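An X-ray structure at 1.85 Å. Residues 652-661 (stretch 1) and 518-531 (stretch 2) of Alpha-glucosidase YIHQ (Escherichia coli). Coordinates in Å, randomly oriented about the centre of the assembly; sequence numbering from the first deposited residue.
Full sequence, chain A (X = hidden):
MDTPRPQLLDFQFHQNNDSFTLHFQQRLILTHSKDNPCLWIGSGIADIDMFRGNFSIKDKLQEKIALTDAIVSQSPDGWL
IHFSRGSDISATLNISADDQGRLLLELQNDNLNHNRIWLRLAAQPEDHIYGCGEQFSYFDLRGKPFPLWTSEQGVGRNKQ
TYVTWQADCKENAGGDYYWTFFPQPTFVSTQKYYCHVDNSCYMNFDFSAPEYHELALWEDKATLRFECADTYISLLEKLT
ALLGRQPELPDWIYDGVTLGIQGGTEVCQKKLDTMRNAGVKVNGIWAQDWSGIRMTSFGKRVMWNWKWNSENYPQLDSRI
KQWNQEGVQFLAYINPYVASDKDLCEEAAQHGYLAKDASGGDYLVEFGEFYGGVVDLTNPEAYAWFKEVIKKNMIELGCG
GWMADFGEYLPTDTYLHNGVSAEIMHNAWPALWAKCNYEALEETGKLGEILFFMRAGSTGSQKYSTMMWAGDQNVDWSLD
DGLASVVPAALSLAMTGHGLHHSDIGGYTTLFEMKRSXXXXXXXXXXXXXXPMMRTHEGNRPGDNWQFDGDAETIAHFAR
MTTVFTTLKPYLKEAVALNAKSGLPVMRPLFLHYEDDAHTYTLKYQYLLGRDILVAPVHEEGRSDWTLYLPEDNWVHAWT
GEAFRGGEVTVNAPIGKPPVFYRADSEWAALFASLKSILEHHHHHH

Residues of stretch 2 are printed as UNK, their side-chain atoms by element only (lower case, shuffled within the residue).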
# COMPACT_ATOMS: atom_id res chain seq x y z
N ASN A 652 0.64 -30.16 -10.21
CA ASN A 652 0.49 -30.57 -8.84
C ASN A 652 1.10 -29.53 -7.90
O ASN A 652 2.16 -28.96 -8.16
CB ASN A 652 1.18 -31.91 -8.60
CG ASN A 652 0.33 -33.07 -9.11
OD1 ASN A 652 -0.90 -32.95 -9.41
ND2 ASN A 652 0.97 -34.21 -9.19
N ALA A 653 0.39 -29.29 -6.81
CA ALA A 653 0.74 -28.20 -5.93
C ALA A 653 0.50 -28.59 -4.46
O ALA A 653 -0.37 -27.98 -3.75
CB ALA A 653 -0.07 -26.94 -6.32
N PRO A 654 1.21 -29.62 -3.99
CA PRO A 654 1.04 -29.85 -2.54
C PRO A 654 1.68 -28.71 -1.74
O PRO A 654 2.56 -27.96 -2.26
CB PRO A 654 1.80 -31.17 -2.32
CG PRO A 654 2.86 -31.18 -3.38
CD PRO A 654 2.26 -30.49 -4.58
N ILE A 655 1.32 -28.62 -0.45
CA ILE A 655 1.94 -27.63 0.45
C ILE A 655 3.43 -27.84 0.47
O ILE A 655 3.94 -28.98 0.51
CB ILE A 655 1.30 -27.75 1.85
CG1 ILE A 655 -0.13 -27.16 1.82
CG2 ILE A 655 2.13 -27.06 2.87
CD1 ILE A 655 -1.00 -27.68 2.90
N GLY A 656 4.19 -26.78 0.36
CA GLY A 656 5.66 -26.81 0.30
C GLY A 656 6.24 -26.84 -1.15
O GLY A 656 7.45 -26.68 -1.35
N LYS A 657 5.39 -27.11 -2.13
CA LYS A 657 5.76 -27.09 -3.59
C LYS A 657 4.81 -26.14 -4.34
O LYS A 657 4.01 -26.55 -5.17
CB LYS A 657 5.71 -28.51 -4.13
CG LYS A 657 6.75 -29.36 -3.47
CD LYS A 657 6.78 -30.80 -3.93
CE LYS A 657 7.79 -31.53 -3.07
NZ LYS A 657 8.03 -32.85 -3.68
N PRO A 658 4.91 -24.83 -4.03
CA PRO A 658 3.98 -23.84 -4.60
C PRO A 658 4.22 -23.73 -6.12
O PRO A 658 5.28 -24.12 -6.62
CB PRO A 658 4.39 -22.55 -3.97
CG PRO A 658 5.76 -22.75 -3.41
CD PRO A 658 5.77 -24.23 -3.04
N PRO A 659 3.26 -23.18 -6.84
CA PRO A 659 3.42 -23.14 -8.32
C PRO A 659 4.36 -22.03 -8.72
O PRO A 659 3.94 -20.84 -8.73
CB PRO A 659 2.01 -22.92 -8.82
CG PRO A 659 1.11 -23.29 -7.67
CD PRO A 659 1.88 -22.83 -6.46
N VAL A 660 5.65 -22.41 -8.86
CA VAL A 660 6.74 -21.52 -9.07
C VAL A 660 7.52 -22.07 -10.27
O VAL A 660 7.87 -23.25 -10.27
CB VAL A 660 7.68 -21.42 -7.84
CG1 VAL A 660 8.93 -20.62 -8.15
CG2 VAL A 660 6.95 -20.77 -6.62
N PHE A 661 7.80 -21.22 -11.25
CA PHE A 661 8.54 -21.62 -12.42
C PHE A 661 9.64 -20.64 -12.66
O PHE A 661 9.54 -19.47 -12.27
CB PHE A 661 7.59 -21.66 -13.64
CG PHE A 661 6.41 -22.50 -13.48
CD1 PHE A 661 5.35 -22.08 -12.69
CD2 PHE A 661 6.31 -23.71 -14.16
CE1 PHE A 661 4.24 -22.90 -12.55
CE2 PHE A 661 5.21 -24.49 -14.05
CZ PHE A 661 4.18 -24.10 -13.23
N UNK A 518 -4.11 -24.46 10.13
CA UNK A 518 -2.77 -24.86 9.74
C UNK A 518 -2.58 -24.79 8.24
O UNK A 518 -1.53 -24.30 7.80
c UNK A 518 -2.53 -26.30 10.19
c UNK A 518 -1.03 -28.19 10.64
c UNK A 518 0.05 -29.09 10.05
c UNK A 518 -1.16 -26.87 9.86
n UNK A 518 0.09 -30.41 10.85
N UNK A 519 -3.52 -25.29 7.47
CA UNK A 519 -3.41 -25.29 6.03
C UNK A 519 -3.23 -23.85 5.51
O UNK A 519 -2.37 -23.62 4.65
c UNK A 519 -4.61 -25.93 5.38
o UNK A 519 -5.88 -26.46 1.96
c UNK A 519 -5.81 -26.42 3.22
c UNK A 519 -4.53 -26.05 3.87
o UNK A 519 -6.74 -26.74 3.92
N UNK A 520 -4.02 -22.89 6.01
CA UNK A 520 -3.85 -21.45 5.58
C UNK A 520 -2.48 -20.91 5.94
O UNK A 520 -1.82 -20.28 5.11
c UNK A 520 -5.11 -19.10 4.12
c UNK A 520 -5.01 -20.60 6.12
c UNK A 520 -6.14 -18.38 6.32
c UNK A 520 -4.97 -19.14 5.65
N UNK A 521 -1.99 -21.16 7.17
CA UNK A 521 -0.71 -20.72 7.56
C UNK A 521 0.37 -21.25 6.61
O UNK A 521 1.25 -20.52 6.22
c UNK A 521 0.84 -19.06 9.73
c UNK A 521 1.20 -21.19 10.96
c UNK A 521 -0.36 -21.16 8.99
c UNK A 521 0.92 -20.60 9.57
N UNK A 522 0.35 -22.53 6.31
CA UNK A 522 1.38 -23.17 5.49
C UNK A 522 1.33 -22.73 4.04
O UNK A 522 2.38 -22.45 3.46
c UNK A 522 1.30 -24.72 5.60
c UNK A 522 1.43 -25.27 7.03
c UNK A 522 1.72 -26.75 6.99
c UNK A 522 2.44 -24.62 7.91
N UNK A 523 0.14 -22.60 3.47
CA UNK A 523 0.02 -22.03 2.13
C UNK A 523 0.51 -20.55 2.07
O UNK A 523 1.10 -20.12 1.08
n UNK A 523 -0.30 -25.79 -1.97
c UNK A 523 -1.17 -23.92 -0.01
n UNK A 523 -2.30 -26.92 -1.90
c UNK A 523 -1.83 -23.45 1.23
c UNK A 523 -1.51 -25.93 -1.48
c UNK A 523 -1.40 -22.10 1.68
n UNK A 523 -1.95 -25.06 -0.56
N UNK A 524 0.26 -19.78 3.15
CA UNK A 524 0.69 -18.42 3.17
C UNK A 524 2.20 -18.33 3.31
O UNK A 524 2.85 -17.46 2.71
c UNK A 524 -2.78 -16.05 4.53
c UNK A 524 0.00 -17.61 4.29
c UNK A 524 -3.66 -13.78 4.15
c UNK A 524 -1.55 -15.58 4.12
n UNK A 524 -0.08 -14.02 3.45
c UNK A 524 0.56 -15.24 3.58
c UNK A 524 -0.29 -16.20 3.96
c UNK A 524 -3.86 -15.13 4.53
c UNK A 524 -1.39 -14.20 3.76
c UNK A 524 -2.42 -13.29 3.78
N UNK A 525 2.78 -19.27 4.08
CA UNK A 525 4.21 -19.34 4.20
C UNK A 525 4.81 -19.62 2.81
O UNK A 525 5.85 -19.08 2.48
c UNK A 525 4.62 -20.45 5.21
s UNK A 525 6.39 -20.42 5.56
N UNK A 526 4.20 -20.52 2.04
CA UNK A 526 4.70 -20.82 0.67
C UNK A 526 4.74 -19.56 -0.23
O UNK A 526 5.60 -19.41 -1.11
o UNK A 526 3.25 -24.16 0.02
c UNK A 526 4.06 -23.30 0.53
c UNK A 526 3.84 -21.86 0.02
o UNK A 526 4.93 -23.49 1.42
N UNK A 527 3.72 -18.71 -0.07
CA UNK A 527 3.61 -17.48 -0.84
C UNK A 527 4.70 -16.50 -0.42
O UNK A 527 5.51 -16.03 -1.25
c UNK A 527 0.95 -14.76 -0.44
c UNK A 527 2.18 -16.93 -0.62
c UNK A 527 2.56 -14.93 -2.18
c UNK A 527 1.19 -12.94 -1.96
c UNK A 527 0.54 -13.52 -0.91
c UNK A 527 1.92 -15.51 -1.11
c UNK A 527 2.22 -13.64 -2.57
N UNK A 528 4.78 -16.22 0.90
CA UNK A 528 5.70 -15.26 1.40
C UNK A 528 7.20 -15.55 1.17
O UNK A 528 8.01 -14.61 1.05
c UNK A 528 5.42 -14.93 2.90
o UNK A 528 4.13 -14.31 3.03
N UNK A 529 7.56 -16.80 1.06
CA UNK A 529 8.93 -17.18 0.72
C UNK A 529 9.34 -16.73 -0.69
O UNK A 529 10.53 -16.70 -0.98
c UNK A 529 9.06 -18.71 0.80
N UNK A 530 8.35 -16.38 -1.53
CA UNK A 530 8.55 -15.74 -2.85
C UNK A 530 8.20 -14.27 -2.94
O UNK A 530 7.57 -13.82 -3.90
c UNK A 530 8.90 -20.24 -3.36
c UNK A 530 10.34 -19.31 -5.04
c UNK A 530 8.58 -17.96 -4.02
c UNK A 530 7.88 -16.63 -3.91
c UNK A 530 8.21 -19.03 -3.26
c UNK A 530 9.67 -18.11 -4.88
c UNK A 530 9.94 -20.39 -4.29
N UNK A 531 8.54 -13.56 -1.86
CA UNK A 531 8.34 -12.12 -1.73
C UNK A 531 9.60 -11.58 -1.07
O UNK A 531 10.46 -12.37 -0.63
o UNK A 531 7.31 -12.04 0.46
c UNK A 531 7.08 -11.72 -0.90
c UNK A 531 5.88 -12.37 -1.41

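Position 518 opens the helix with four side-chain carbons in an unbranched row ending in a nitrogen; the chain makes no contact with stretch 1, and it is Lys518. At 519, three carbons run out to a last one that carries two oxygens, the pattern of a carboxylate two methylenes from CA. This is Glu519, whose CG lies 4.0 Å from Ile655 CD1, so that its aliphatic part meets the isoleucine while OE2 is hydrogen-bonded elsewhere in the structure.

Positions 520 and 521 each hold four carbons forked at the second, and neither touches stretch 1. They are Leu520, directed away from the loop, and Leu521. Position 522 has the same four carbons and the same fork, but here the CA-to-CB bond points toward stretch 1 and CB packs 3.7 Å from Ile655 CG2; it is Leu522.

At 523 come three carbons, a nitrogen, and a carbon bearing two further nitrogens. Both terminal nitrogens reach the carbonyl oxygen of Ala653, and the planar group identifies Arg523. NH1 donates to Ala653 O at 2.8 Å and NH2 to the same Ala653 O at 2.9 Å, a forked arrangement that places the acceptor at the guanidinium edge. The backbone nitrogen of Ile655 lies over one face of the group.

Position 524 shows one carbon followed by fused five- and six-membered rings with a single nitrogen, hence Trp524, out of reach of stretch 1. One carbon and one sulfur at 525 give Cys525, also without contact.

Two carbons, the second carrying two oxygens, define 526 as a short carboxylate facing the turn: Asp526. Its OD2 accepts a hydrogen bond from Gly656 N at 2.8 Å, nearly straight at 167°, and OD1 is satisfied elsewhere in the structure.

Position 527 has one carbon and a six-carbon ring; its CA-to-CB bond points away from stretch 1 and it makes no contact there, so it is Phe527. The lone carbon and oxygen of 528 make Ser528, and the single carbon of 529 makes Ala529; neither makes contact. At 530 another six-carbon ring sits on one carbon, the CA-to-CB bond points toward stretch 1, and Val660 lies over the ring face: Phe530. The methyl Val660 CG2 sits 3.8 Å from the ring centroid, 9° off the normal, a CH-pi contact, while Pro658 CG approaches CE2 of Phe530 at 4.0 Å. Finally, 531 has a carbon carrying one oxygen and one carbon, which is Thr531; its OG1 donates to Ser528 O at 2.7 Å, within the type I turn from Ser528 to Thr531.

The contact buries 480 Å² and joins polar anchoring to apolar packing. The type II turn from Pro654 to Lys657 is held by Arg523, which binds the carbonyl just before it, and by Asp526, which binds the amide of Gly656 inside it. At Gly656 a side chain would jam against the preceding carbonyl oxygen, so the turn itself calls for glycine. Ile655 lies along the helix beside Glu519 and Leu522, and farther on Pro658 and Val660 pack against Phe530.

Stretch 2, residues 518-531: KELLLRWCDFSAFT
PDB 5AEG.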